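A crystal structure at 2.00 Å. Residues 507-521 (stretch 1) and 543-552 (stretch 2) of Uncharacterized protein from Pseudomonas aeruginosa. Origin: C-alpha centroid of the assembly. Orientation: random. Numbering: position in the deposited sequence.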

# COMPACT_ATOMS: atom_id res chain seq x y z
N GLU A 507 -24.72 -6.01 19.09
CA GLU A 507 -24.82 -4.56 18.86
C GLU A 507 -24.37 -3.72 20.06
O GLU A 507 -23.68 -2.70 19.91
CB GLU A 507 -26.25 -4.18 18.46
CG GLU A 507 -26.71 -4.72 17.08
CD GLU A 507 -26.70 -6.25 16.99
OE1 GLU A 507 -26.98 -6.92 18.01
OE2 GLU A 507 -26.39 -6.79 15.89
N ALA A 508 -24.73 -4.19 21.24
CA ALA A 508 -24.42 -3.52 22.49
C ALA A 508 -22.92 -3.32 22.65
O ALA A 508 -22.44 -2.19 22.84
CB ALA A 508 -24.96 -4.32 23.65
N GLN A 509 -22.20 -4.43 22.58
CA GLN A 509 -20.75 -4.45 22.74
C GLN A 509 -20.07 -3.61 21.66
O GLN A 509 -19.03 -2.98 21.90
CB GLN A 509 -20.24 -5.90 22.70
CG GLN A 509 -20.26 -6.65 24.05
CD GLN A 509 -21.66 -6.97 24.55
OE1 GLN A 509 -22.58 -7.25 23.77
NE2 GLN A 509 -21.85 -6.90 25.88
N GLN A 510 -20.68 -3.60 20.48
CA GLN A 510 -20.19 -2.83 19.34
C GLN A 510 -20.20 -1.33 19.66
O GLN A 510 -19.16 -0.65 19.55
CB GLN A 510 -21.09 -3.14 18.15
CG GLN A 510 -20.69 -2.51 16.83
CD GLN A 510 -21.45 -3.12 15.67
OE1 GLN A 510 -21.89 -4.27 15.73
NE2 GLN A 510 -21.62 -2.34 14.60
N LYS A 511 -21.37 -0.83 20.06
CA LYS A 511 -21.52 0.57 20.46
C LYS A 511 -20.61 0.92 21.63
O LYS A 511 -19.97 1.98 21.64
CB LYS A 511 -22.97 0.86 20.83
CG LYS A 511 -23.80 1.48 19.73
CD LYS A 511 -24.11 0.50 18.62
CE LYS A 511 -25.26 1.01 17.75
NZ LYS A 511 -25.80 -0.03 16.82
N ALA A 512 -20.53 0.02 22.60
CA ALA A 512 -19.68 0.21 23.77
C ALA A 512 -18.21 0.39 23.38
O ALA A 512 -17.63 1.46 23.59
CB ALA A 512 -19.83 -0.96 24.74
N TRP A 513 -17.61 -0.66 22.82
CA TRP A 513 -16.23 -0.60 22.34
C TRP A 513 -15.98 0.66 21.52
O TRP A 513 -14.97 1.34 21.72
CB TRP A 513 -15.88 -1.83 21.48
CG TRP A 513 -15.53 -3.07 22.26
CD1 TRP A 513 -16.25 -4.24 22.33
CD2 TRP A 513 -14.36 -3.28 23.07
NE1 TRP A 513 -15.60 -5.15 23.13
CE2 TRP A 513 -14.44 -4.59 23.59
CE3 TRP A 513 -13.25 -2.49 23.40
CZ2 TRP A 513 -13.46 -5.11 24.43
CZ3 TRP A 513 -12.29 -3.02 24.23
CH2 TRP A 513 -12.40 -4.31 24.74
N GLU A 514 -16.88 0.98 20.60
CA GLU A 514 -16.70 2.19 19.80
C GLU A 514 -16.63 3.48 20.65
O GLU A 514 -15.68 4.27 20.50
CB GLU A 514 -17.75 2.31 18.70
CG GLU A 514 -17.77 3.66 17.98
CD GLU A 514 -16.42 4.09 17.42
OE1 GLU A 514 -15.57 3.23 17.10
OE2 GLU A 514 -16.20 5.31 17.28
N ALA A 515 -17.59 3.69 21.54
CA ALA A 515 -17.59 4.93 22.33
C ALA A 515 -16.38 5.02 23.29
O ALA A 515 -15.80 6.11 23.48
CB ALA A 515 -18.91 5.10 23.07
N LEU A 516 -15.99 3.87 23.86
CA LEU A 516 -14.79 3.80 24.70
C LEU A 516 -13.53 4.16 23.90
O LEU A 516 -12.67 4.91 24.36
CB LEU A 516 -14.61 2.40 25.29
CG LEU A 516 -15.65 1.88 26.29
CD1 LEU A 516 -15.40 0.42 26.66
CD2 LEU A 516 -15.64 2.75 27.53
N HIS A 517 -13.45 3.59 22.70
CA HIS A 517 -12.34 3.85 21.79
C HIS A 517 -12.29 5.34 21.46
O HIS A 517 -11.23 5.95 21.56
CB HIS A 517 -12.51 3.03 20.50
CG HIS A 517 -11.31 3.04 19.60
ND1 HIS A 517 -11.15 3.94 18.56
CD2 HIS A 517 -10.21 2.24 19.57
CE1 HIS A 517 -10.01 3.70 17.94
NE2 HIS A 517 -9.42 2.67 18.53
N LYS A 518 -13.43 5.90 21.10
CA LYS A 518 -13.56 7.31 20.74
C LYS A 518 -12.97 8.19 21.83
O LYS A 518 -12.01 8.96 21.59
CB LYS A 518 -15.04 7.65 20.51
CG LYS A 518 -15.30 8.94 19.72
CD LYS A 518 -16.81 9.17 19.45
CE LYS A 518 -17.37 8.25 18.35
NZ LYS A 518 -17.86 6.90 18.81
N ARG A 519 -13.51 8.04 23.04
CA ARG A 519 -13.01 8.81 24.19
C ARG A 519 -11.50 8.61 24.42
O ARG A 519 -10.75 9.59 24.53
CB ARG A 519 -13.81 8.48 25.45
CG ARG A 519 -13.34 9.20 26.69
CD ARG A 519 -13.47 10.72 26.57
NE ARG A 519 -12.72 11.39 27.62
CZ ARG A 519 -12.78 12.69 27.90
NH1 ARG A 519 -13.56 13.50 27.20
NH2 ARG A 519 -12.04 13.19 28.89
N ARG A 520 -11.07 7.36 24.47
CA ARG A 520 -9.67 7.04 24.78
C ARG A 520 -8.71 7.64 23.74
O ARG A 520 -7.60 8.10 24.08
CB ARG A 520 -9.50 5.52 24.86
CG ARG A 520 -8.20 5.08 25.50
CD ARG A 520 -8.07 5.65 26.89
NE ARG A 520 -8.01 4.61 27.91
CZ ARG A 520 -8.66 4.66 29.06
NH1 ARG A 520 -8.55 3.67 29.94
NH2 ARG A 520 -9.42 5.72 29.34
N SER A 521 -9.15 7.65 22.49
CA SER A 521 -8.36 8.16 21.38
C SER A 521 -8.24 9.67 21.48
O SER A 521 -7.14 10.22 21.34
CB SER A 521 -8.99 7.78 20.04
OG SER A 521 -8.25 8.32 18.96
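Stretch 2 543-552: EWDRNVALIG

Stretch 2 is helical from Glu543 to Leu550, then leaves helical geometry at Ile551, whose phi/psi of -99/158 is extended. It runs against the helix of stretch 1 in a broadly opposed sense, the axes crossing at -126° and approaching to 8.7 Å. The register follows: Trp544 lies by Leu516, Asn547 by Ala512 and Leu550 by Gln509. The backbones come nearest at the middle pair, 4.7 Å between the CA atoms of Ala512 and Asn547, where the alanine offers only a methyl group and Asn547 OD1 rests 3.4 Å from Ala512 CA.

Trp544 covers the most surface. With chi1 t, its indole reaches Leu516, whose CD2 sits over one face, 3.6 Å from the centroid of the six-membered ring; Arg520 NH2 comes within 3.2 Å of Trp544 CH2. Leu516, rotamer m,t, is the matching knob: its CD2 also packs 3.5 Å from Asn547 CB and 3.8 Å from Val548 CG2.

Ile551 repeats the motif with the roles exchanged. Its CD1 lies over the face of Trp513, 3.4 Å from the centroid of the five-membered ring, while its CG2 approaches Trp513 CZ2 to 3.2 Å. Beside it, Gln509 NE2 donates a nearly straight hydrogen bond to Leu550 O at 2.8 Å, using a carbonyl at the helix's end.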

# COMPACT_ATOMS: atom_id res chain seq x y z
N GLU A 543 -22.21 6.93 30.80
CA GLU A 543 -22.09 6.13 29.59
C GLU A 543 -20.78 5.33 29.53
O GLU A 543 -20.78 4.15 29.17
CB GLU A 543 -22.21 7.01 28.35
CG GLU A 543 -23.64 7.21 27.89
CD GLU A 543 -24.20 6.05 27.08
OE1 GLU A 543 -25.42 6.04 26.82
OE2 GLU A 543 -23.42 5.15 26.67
N TRP A 544 -19.68 5.99 29.92
CA TRP A 544 -18.37 5.36 29.95
C TRP A 544 -18.42 4.11 30.81
O TRP A 544 -18.00 3.03 30.38
CB TRP A 544 -17.30 6.33 30.47
CG TRP A 544 -15.98 5.65 30.78
CD1 TRP A 544 -15.62 5.05 31.95
CD2 TRP A 544 -14.86 5.50 29.90
NE1 TRP A 544 -14.35 4.54 31.85
CE2 TRP A 544 -13.86 4.80 30.60
CE3 TRP A 544 -14.61 5.89 28.58
CZ2 TRP A 544 -12.63 4.48 30.03
CZ3 TRP A 544 -13.38 5.58 28.01
CH2 TRP A 544 -12.41 4.88 28.73
N ASP A 545 -18.99 4.23 32.01
CA ASP A 545 -19.07 3.10 32.93
C ASP A 545 -20.06 2.00 32.51
O ASP A 545 -19.79 0.80 32.74
CB ASP A 545 -19.35 3.60 34.35
CG ASP A 545 -18.32 4.60 34.83
OD1 ASP A 545 -17.12 4.40 34.55
OD2 ASP A 545 -18.72 5.60 35.47
N ARG A 546 -21.18 2.39 31.90
CA ARG A 546 -22.07 1.42 31.24
C ARG A 546 -21.26 0.58 30.25
O ARG A 546 -21.39 -0.64 30.20
CB ARG A 546 -23.17 2.13 30.45
CG ARG A 546 -24.33 2.68 31.27
CD ARG A 546 -25.53 2.97 30.37
NE ARG A 546 -25.57 4.34 29.85
CZ ARG A 546 -25.96 5.41 30.55
NH1 ARG A 546 -26.31 5.29 31.82
NH2 ARG A 546 -25.98 6.60 29.98
N ASN A 547 -20.43 1.27 29.47
CA ASN A 547 -19.64 0.65 28.41
C ASN A 547 -18.55 -0.27 28.95
O ASN A 547 -18.37 -1.40 28.46
CB ASN A 547 -19.04 1.74 27.51
CG ASN A 547 -20.10 2.45 26.70
OD1 ASN A 547 -21.14 1.87 26.39
ND2 ASN A 547 -19.84 3.70 26.35
N VAL A 548 -17.84 0.21 29.95
CA VAL A 548 -16.82 -0.57 30.64
C VAL A 548 -17.45 -1.80 31.27
O VAL A 548 -16.79 -2.82 31.44
CB VAL A 548 -16.11 0.28 31.71
CG1 VAL A 548 -15.11 -0.55 32.51
CG2 VAL A 548 -15.41 1.45 31.05
N ALA A 549 -18.74 -1.71 31.59
CA ALA A 549 -19.45 -2.87 32.13
C ALA A 549 -19.86 -3.84 31.02
O ALA A 549 -19.81 -5.05 31.21
CB ALA A 549 -20.66 -2.42 32.95
N LEU A 550 -20.25 -3.29 29.87
CA LEU A 550 -20.65 -4.11 28.73
C LEU A 550 -19.52 -4.99 28.20
O LEU A 550 -19.76 -6.01 27.56
CB LEU A 550 -21.27 -3.24 27.63
CG LEU A 550 -22.62 -2.60 27.99
CD1 LEU A 550 -22.97 -1.42 27.10
CD2 LEU A 550 -23.74 -3.65 27.97
N ILE A 551 -18.27 -4.61 28.45
CA ILE A 551 -17.20 -5.60 28.44
C ILE A 551 -16.93 -5.98 29.89
O ILE A 551 -17.22 -5.20 30.78
CB ILE A 551 -15.89 -5.09 27.86
CG1 ILE A 551 -16.02 -3.65 27.31
CG2 ILE A 551 -15.37 -6.11 26.85
CD1 ILE A 551 -16.68 -3.55 25.94
N GLY A 552 -16.35 -7.14 30.13
CA GLY A 552 -16.19 -7.60 31.50
C GLY A 552 -15.26 -6.80 32.39
O GLY A 552 -14.41 -7.38 33.08